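PDB 5O95: ribosomal RNA small subunit methyltransferase E, which probably methylates N3 of a uridine in 16S ribosomal RNA, using S-adenosyl-L-methionine as the methyl donor. Local coordinates for residues 89-94 / 117-122; 129-134 / 151-156. All blocks are in the same frame, centred on the assembly; numbering follows the deposited sequence.

Contact 1 (89-94 / 117-122); sequences ISKGER and RCQVKI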
loop_
_atom_site.group_PDB
_atom_site.type_symbol
_atom_site.label_atom_id
_atom_site.label_comp_id
_atom_site.label_asym_id
_atom_site.label_seq_id
_atom_site.Cartn_x
_atom_site.Cartn_y
_atom_site.Cartn_z
ATOM N N ILE B 89 -11.726 -7.446 10.120
ATOM C CA ILE B 89 -10.960 -8.665 9.903
ATOM C C ILE B 89 -11.304 -9.253 8.539
ATOM O O ILE B 89 -12.371 -8.994 7.973
ATOM C CB ILE B 89 -11.129 -9.674 11.055
ATOM C CG1 ILE B 89 -12.597 -10.079 11.218
ATOM C CG2 ILE B 89 -10.582 -9.076 12.347
ATOM C CD1 ILE B 89 -12.811 -11.212 12.245
ATOM N N SER B 90 -10.367 -10.010 7.978
ATOM C CA SER B 90 -10.471 -10.411 6.589
ATOM C C SER B 90 -9.824 -11.775 6.414
ATOM O O SER B 90 -9.057 -12.236 7.259
ATOM C CB SER B 90 -9.825 -9.382 5.649
ATOM O OG SER B 90 -8.470 -9.198 6.005
ATOM N N LYS B 91 -10.157 -12.417 5.298
ATOM C CA LYS B 91 -9.572 -13.709 4.961
ATOM C C LYS B 91 -8.111 -13.537 4.525
ATOM O O LYS B 91 -7.625 -12.426 4.266
ATOM C CB LYS B 91 -10.389 -14.388 3.866
ATOM C CG LYS B 91 -10.288 -13.671 2.550
ATOM C CD LYS B 91 -11.286 -14.222 1.551
ATOM C CE LYS B 91 -11.083 -13.571 0.190
ATOM N NZ LYS B 91 -11.937 -14.207 -0.857
ATOM N N GLY B 92 -7.404 -14.660 4.440
ATOM C CA GLY B 92 -6.018 -14.640 4.010
ATOM C C GLY B 92 -5.134 -13.881 4.991
ATOM O O GLY B 92 -5.372 -13.859 6.205
ATOM N N GLU B 93 -4.115 -13.209 4.448
ATOM C CA GLU B 93 -3.131 -12.500 5.259
ATOM C C GLU B 93 -3.177 -10.991 5.021
ATOM O O GLU B 93 -2.186 -10.278 5.212
ATOM C CB GLU B 93 -1.733 -13.081 5.063
ATOM C CG GLU B 93 -1.575 -14.472 5.665
ATOM C CD GLU B 93 -0.122 -14.883 5.816
ATOM O OE1 GLU B 93 0.710 -14.462 4.985
ATOM O OE2 GLU B 93 0.189 -15.620 6.774
ATOM N N ARG B 94 -4.350 -10.481 4.650
ATOM C CA ARG B 94 -4.491 -9.047 4.415
ATOM C C ARG B 94 -4.234 -8.247 5.686
ATOM O O ARG B 94 -3.631 -7.163 5.636
ATOM C CB ARG B 94 -5.890 -8.765 3.852
ATOM C CG ARG B 94 -6.124 -9.362 2.478
ATOM C CD ARG B 94 -7.605 -9.558 2.204
ATOM N NE ARG B 94 -7.862 -9.987 0.826
ATOM C CZ ARG B 94 -7.727 -11.236 0.395
ATOM N NH1 ARG B 94 -7.980 -11.532 -0.876
ATOM N NH2 ARG B 94 -7.336 -12.191 1.232
ATOM N N ARG B 117 -20.605 -8.158 7.941
ATOM C CA ARG B 117 -20.274 -8.738 6.647
ATOM C C ARG B 117 -18.836 -9.245 6.534
ATOM O O ARG B 117 -18.385 -9.529 5.421
ATOM C CB ARG B 117 -20.593 -7.750 5.531
ATOM C CG ARG B 117 -22.042 -7.335 5.566
ATOM C CD ARG B 117 -22.422 -6.526 4.355
ATOM N NE ARG B 117 -23.857 -6.266 4.307
ATOM C CZ ARG B 117 -24.398 -5.336 3.525
ATOM N NH1 ARG B 117 -23.610 -4.590 2.758
ATOM N NH2 ARG B 117 -25.714 -5.148 3.509
ATOM N N CYS B 118 -18.109 -9.382 7.642
ATOM C CA CYS B 118 -16.775 -9.963 7.547
ATOM C C CYS B 118 -16.856 -11.407 7.063
ATOM O O CYS B 118 -17.811 -12.130 7.354
ATOM C CB CYS B 118 -16.057 -9.893 8.896
ATOM S SG CYS B 118 -15.664 -8.208 9.385
ATOM N N GLN B 119 -15.849 -11.819 6.295
ATOM C CA GLN B 119 -15.867 -13.141 5.678
ATOM C C GLN B 119 -15.421 -14.255 6.618
ATOM O O GLN B 119 -15.528 -15.430 6.250
ATOM C CB GLN B 119 -14.972 -13.156 4.432
ATOM C CG GLN B 119 -15.554 -12.449 3.222
ATOM C CD GLN B 119 -14.582 -12.401 2.057
ATOM O OE1 GLN B 119 -13.733 -11.510 1.982
ATOM N NE2 GLN B 119 -14.700 -13.362 1.141
ATOM N N VAL B 120 -14.935 -13.926 7.814
ATOM C CA VAL B 120 -14.138 -14.857 8.599
ATOM C C VAL B 120 -14.611 -14.888 10.042
ATOM O O VAL B 120 -15.300 -13.984 10.520
ATOM C CB VAL B 120 -12.637 -14.506 8.552
ATOM C CG1 VAL B 120 -12.095 -14.724 7.153
ATOM C CG2 VAL B 120 -12.434 -13.071 8.984
ATOM N N LYS B 121 -14.215 -15.958 10.728
ATOM C CA LYS B 121 -14.418 -16.142 12.157
ATOM C C LYS B 121 -13.137 -16.705 12.747
ATOM O O LYS B 121 -12.521 -17.602 12.164
ATOM C CB LYS B 121 -15.554 -17.133 12.424
ATOM C CG LYS B 121 -16.928 -16.653 11.993
ATOM C CD LYS B 121 -17.444 -15.562 12.913
ATOM C CE LYS B 121 -17.399 -16.012 14.366
ATOM N NZ LYS B 121 -18.045 -17.341 14.558
ATOM N N ILE B 122 -12.744 -16.177 13.904
ATOM C CA ILE B 122 -11.533 -16.592 14.602
ATOM C C ILE B 122 -11.916 -17.003 16.017
ATOM O O ILE B 122 -12.582 -16.242 16.728
ATOM C CB ILE B 122 -10.485 -15.461 14.621
ATOM C CG1 ILE B 122 -10.165 -14.998 13.195
ATOM C CG2 ILE B 122 -9.221 -15.914 15.314
ATOM C CD1 ILE B 122 -9.103 -13.916 13.120
HETATM O O HOH W 1 -13.923 -9.738 5.797
#
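The flat carboxamide of Gln119 lies beside the aliphatic chain of Lys91, with Gln119 NE2 3.5 Å from Lys91 CD. The other flat group, the guanidinium of Arg94, is turned edge-on to its own loop, with Gly92 CA at the edge, in the plane. Arg94 NH2 also donates to Lys91 O at 3.1 Å. This donor stands above the carbonyl plane, 66° out of it, and the bond spans the type II' turn from Lys91 to Arg94. The extended chain of Lys91 carries CD and CE past the Gln119 carboxamide. The two side chains touch without a hydrogen bond between them.

Val120 packs with both methyls. Val120 CG1 presses on the Lys91 backbone, 3.5 Å from Lys91 CA. Val120 CG2 lies 3.7 Å from Ile89 CG1. Cys118 SG flanks the same Ile89 CG1 at 4.0 Å. No direct hydrogen bond joins the two segments. One water does: it donates to Ile89 O at 2.8 Å and accepts from Gln119 N at 2.9 Å. It thus satisfies a carbonyl and an amide of the two loops.

Ile89 also packs on Pro112 and Ile114, and is hydrogen-bonded through its backbone to Leu113, which ties the loop to strand 109-114. Both loops follow adjacent parallel strands, 82-88 and 109-114, and lead into helices. This is the usual strand-loop-helix pattern of a parallel alpha/beta sheet, here within the SPOUT-clan domain. The Cys118 side chain is about 7 Å from Gly197, which binds S-adenosyl-L-methionine in a structure of this protein; none is bound to this chain.

Contact 2 (129-134 / 151-156); sequences KKMHQW and PELRQP
Met131 and Leu153 carry this contact, with Trp134 beside them. Met131 comes from the helix, and its chain bends at chi2 (-73°) and chi3 (-66°). The second bend brings the terminal methyl over the strand. There Met131 CE lies 3.7 Å from Leu153 CG and 3.4 Å from Arg154 O. That carbonyl oxygen is buried here and has no hydrogen-bond partner in the model, so the methyl covers it without satisfying it. Met131 CE also meets the end of the Gln155 side chain, 3.6 Å from Gln155 NE2. Gln155 starts out pointing away from the helix, but its bent chain brings the amide back. The Met131 sulphur meets Pro156 tip to tip, with Met131 SD 3.8 Å from Pro156 CD.

Leu153 answers from the strand. Its CG is anti to the backbone N (chi1 172°), which places it against Met131 CE. Leu153 CD2 reaches the helix and lies 3.7 Å from Met131 O. Leu153 CD2 also touches Trp134 CB at 4.0 Å. Trp134 therefore meets the strand through its CB. One face of its indole is turned to its own helix, with Lys130 O above it, offset toward the rim. Its NE1 is hydrogen-bonded to Glu96 OE2, an atom that also forms a salt bridge with Lys130 NZ. On the strand, Arg154 NE forms a salt bridge with Glu152 OE2 at 2.8 Å.

Helix 124-145 is the connection in a beta-alpha-beta crossover from strand 109-114 to strand 152-158, an outermost strand of the parallel sheet within this chain. Trp134 also packs on Pro112 of the first strand and on Met95 and Met99 of helix 94-104. Leu153 shares Met99. The contact thus packs the crossover helix on this strand, next to helix 94-104.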
loop_
_atom_site.group_PDB
_atom_site.type_symbol
_atom_site.label_atom_id
_atom_site.label_comp_id
_atom_site.label_asym_id
_atom_site.label_seq_id
_atom_site.Cartn_x
_atom_site.Cartn_y
_atom_site.Cartn_z
ATOM N N LYS B 129 -3.256 -16.014 19.301
ATOM C CA LYS B 129 -2.056 -16.195 18.494
ATOM C C LYS B 129 -1.920 -15.081 17.465
ATOM O O LYS B 129 -0.816 -14.601 17.214
ATOM C CB LYS B 129 -2.067 -17.553 17.801
ATOM C CG LYS B 129 -1.949 -18.734 18.777
ATOM C CD LYS B 129 -1.954 -20.065 18.044
ATOM C CE LYS B 129 -2.136 -21.216 19.021
ATOM N NZ LYS B 129 -1.197 -21.091 20.170
ATOM N N LYS B 130 -3.029 -14.695 16.826
ATOM C CA LYS B 130 -2.966 -13.610 15.845
ATOM C C LYS B 130 -2.525 -12.304 16.485
ATOM O O LYS B 130 -1.718 -11.568 15.910
ATOM C CB LYS B 130 -4.322 -13.447 15.158
ATOM C CG LYS B 130 -4.600 -14.490 14.104
ATOM C CD LYS B 130 -3.662 -14.274 12.933
ATOM C CE LYS B 130 -4.141 -15.038 11.715
ATOM N NZ LYS B 130 -3.037 -15.114 10.719
ATOM N N MET B 131 -3.026 -12.007 17.687
ATOM C CA MET B 131 -2.637 -10.766 18.356
ATOM C C MET B 131 -1.145 -10.751 18.686
ATOM O O MET B 131 -0.483 -9.706 18.560
ATOM C CB MET B 131 -3.489 -10.555 19.607
ATOM C CG MET B 131 -4.983 -10.310 19.318
ATOM S SD MET B 131 -5.168 -8.649 18.629
ATOM C CE MET B 131 -4.699 -7.612 20.034
ATOM N N HIS B 132 -0.594 -11.903 19.089
ATOM C CA HIS B 132 0.849 -11.995 19.331
ATOM C C HIS B 132 1.625 -11.753 18.043
ATOM O O HIS B 132 2.572 -10.951 18.006
ATOM C CB HIS B 132 1.189 -13.379 19.899
ATOM C CG HIS B 132 2.638 -13.546 20.242
ATOM N ND1 HIS B 132 3.172 -13.112 21.437
ATOM C CD2 HIS B 132 3.666 -14.098 19.550
ATOM C CE1 HIS B 132 4.468 -13.377 21.462
ATOM N NE2 HIS B 132 4.792 -13.977 20.330
ATOM N N GLN B 133 1.185 -12.399 16.952
ATOM C CA GLN B 133 1.875 -12.276 15.677
ATOM C C GLN B 133 1.756 -10.865 15.130
ATOM O O GLN B 133 2.724 -10.328 14.586
ATOM C CB GLN B 133 1.289 -13.270 14.676
ATOM C CG GLN B 133 1.537 -14.704 15.071
ATOM C CD GLN B 133 0.673 -15.676 14.292
ATOM O OE1 GLN B 133 0.067 -15.314 13.280
ATOM N NE2 GLN B 133 0.603 -16.916 14.766
ATOM N N TRP B 134 0.575 -10.254 15.273
ATOM C CA TRP B 134 0.367 -8.898 14.774
ATOM C C TRP B 134 1.188 -7.890 15.555
ATOM O O TRP B 134 1.731 -6.941 14.965
ATOM C CB TRP B 134 -1.106 -8.516 14.847
ATOM C CG TRP B 134 -1.958 -9.284 13.904
ATOM C CD1 TRP B 134 -1.550 -9.948 12.777
ATOM C CD2 TRP B 134 -3.365 -9.491 14.013
ATOM N NE1 TRP B 134 -2.631 -10.548 12.168
ATOM C CE2 TRP B 134 -3.755 -10.282 12.909
ATOM C CE3 TRP B 134 -4.337 -9.076 14.928
ATOM C CZ2 TRP B 134 -5.080 -10.682 12.703
ATOM C CZ3 TRP B 134 -5.664 -9.481 14.723
ATOM C CH2 TRP B 134 -6.016 -10.263 13.611
ATOM N N PRO B 151 2.838 1.548 17.953
ATOM C CA PRO B 151 1.398 1.829 17.940
ATOM C C PRO B 151 0.687 0.949 18.950
ATOM O O PRO B 151 1.102 -0.177 19.216
ATOM C CB PRO B 151 0.955 1.444 16.513
ATOM C CG PRO B 151 2.167 1.190 15.719
ATOM C CD PRO B 151 3.386 1.183 16.644
ATOM N N GLU B 152 -0.402 1.474 19.510
ATOM C CA GLU B 152 -1.250 0.672 20.380
ATOM C C GLU B 152 -2.034 -0.325 19.536
ATOM O O GLU B 152 -2.662 0.044 18.541
ATOM C CB GLU B 152 -2.208 1.582 21.152
ATOM C CG GLU B 152 -3.088 0.850 22.162
ATOM C CD GLU B 152 -3.969 1.791 22.966
ATOM O OE1 GLU B 152 -3.912 3.017 22.735
ATOM O OE2 GLU B 152 -4.723 1.303 23.831
ATOM N N LEU B 153 -1.984 -1.603 19.918
ATOM C CA LEU B 153 -2.769 -2.642 19.266
ATOM C C LEU B 153 -3.846 -3.015 20.269
ATOM O O LEU B 153 -3.544 -3.519 21.356
ATOM C CB LEU B 153 -1.905 -3.841 18.881
ATOM C CG LEU B 153 -2.657 -5.078 18.359
ATOM C CD1 LEU B 153 -3.459 -4.742 17.120
ATOM C CD2 LEU B 153 -1.668 -6.198 18.043
ATOM N N ARG B 154 -5.086 -2.699 19.936
ATOM C CA ARG B 154 -6.203 -2.924 20.835
ATOM C C ARG B 154 -6.802 -4.303 20.604
ATOM O O ARG B 154 -6.663 -4.895 19.537
ATOM C CB ARG B 154 -7.278 -1.861 20.607
ATOM C CG ARG B 154 -6.866 -0.465 21.004
ATOM C CD ARG B 154 -7.240 -0.170 22.436
ATOM N NE ARG B 154 -7.267 1.265 22.692
ATOM C CZ ARG B 154 -8.352 2.025 22.577
ATOM N NH1 ARG B 154 -9.509 1.487 22.209
ATOM N NH2 ARG B 154 -8.281 3.325 22.827
ATOM N N GLN B 155 -7.468 -4.811 21.635
ATOM C CA GLN B 155 -8.175 -6.080 21.514
ATOM C C GLN B 155 -9.302 -5.953 20.485
ATOM O O GLN B 155 -9.926 -4.889 20.374
ATOM C CB GLN B 155 -8.744 -6.477 22.870
ATOM C CG GLN B 155 -7.682 -6.906 23.858
ATOM C CD GLN B 155 -6.909 -8.116 23.378
ATOM O OE1 GLN B 155 -7.492 -9.099 22.909
ATOM N NE2 GLN B 155 -5.588 -8.048 23.482
ATOM N N PRO B 156 -9.579 -7.004 19.709
ATOM C CA PRO B 156 -10.677 -6.927 18.737
ATOM C C PRO B 156 -12.005 -6.633 19.419
ATOM O O PRO B 156 -12.269 -7.088 20.534
ATOM C CB PRO B 156 -10.678 -8.317 18.091
ATOM C CG PRO B 156 -9.277 -8.812 18.267
ATOM C CD PRO B 156 -8.859 -8.285 19.618
#

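The two contacts follow each other along the chain: 117-122 runs on shortly into helix 124-145, which carries 129-134. Their centres are 15 Å apart, and their nearest atoms come to about 5 Å without touching. Pro112 of strand 109-114 is a shared neighbour, packing on Ile89 of contact 1 and on Trp134 of contact 2. Helix 94-104 is another link: it starts from the loop of contact 1, and its Met99 packs on Leu153. In contact 1 the side chain of Ser90 is about 5 Å from that of Thr227, which binds S-adenosyl-L-methionine in a structure of this protein, though none is bound to this chain. Contact 2 lies away from that site.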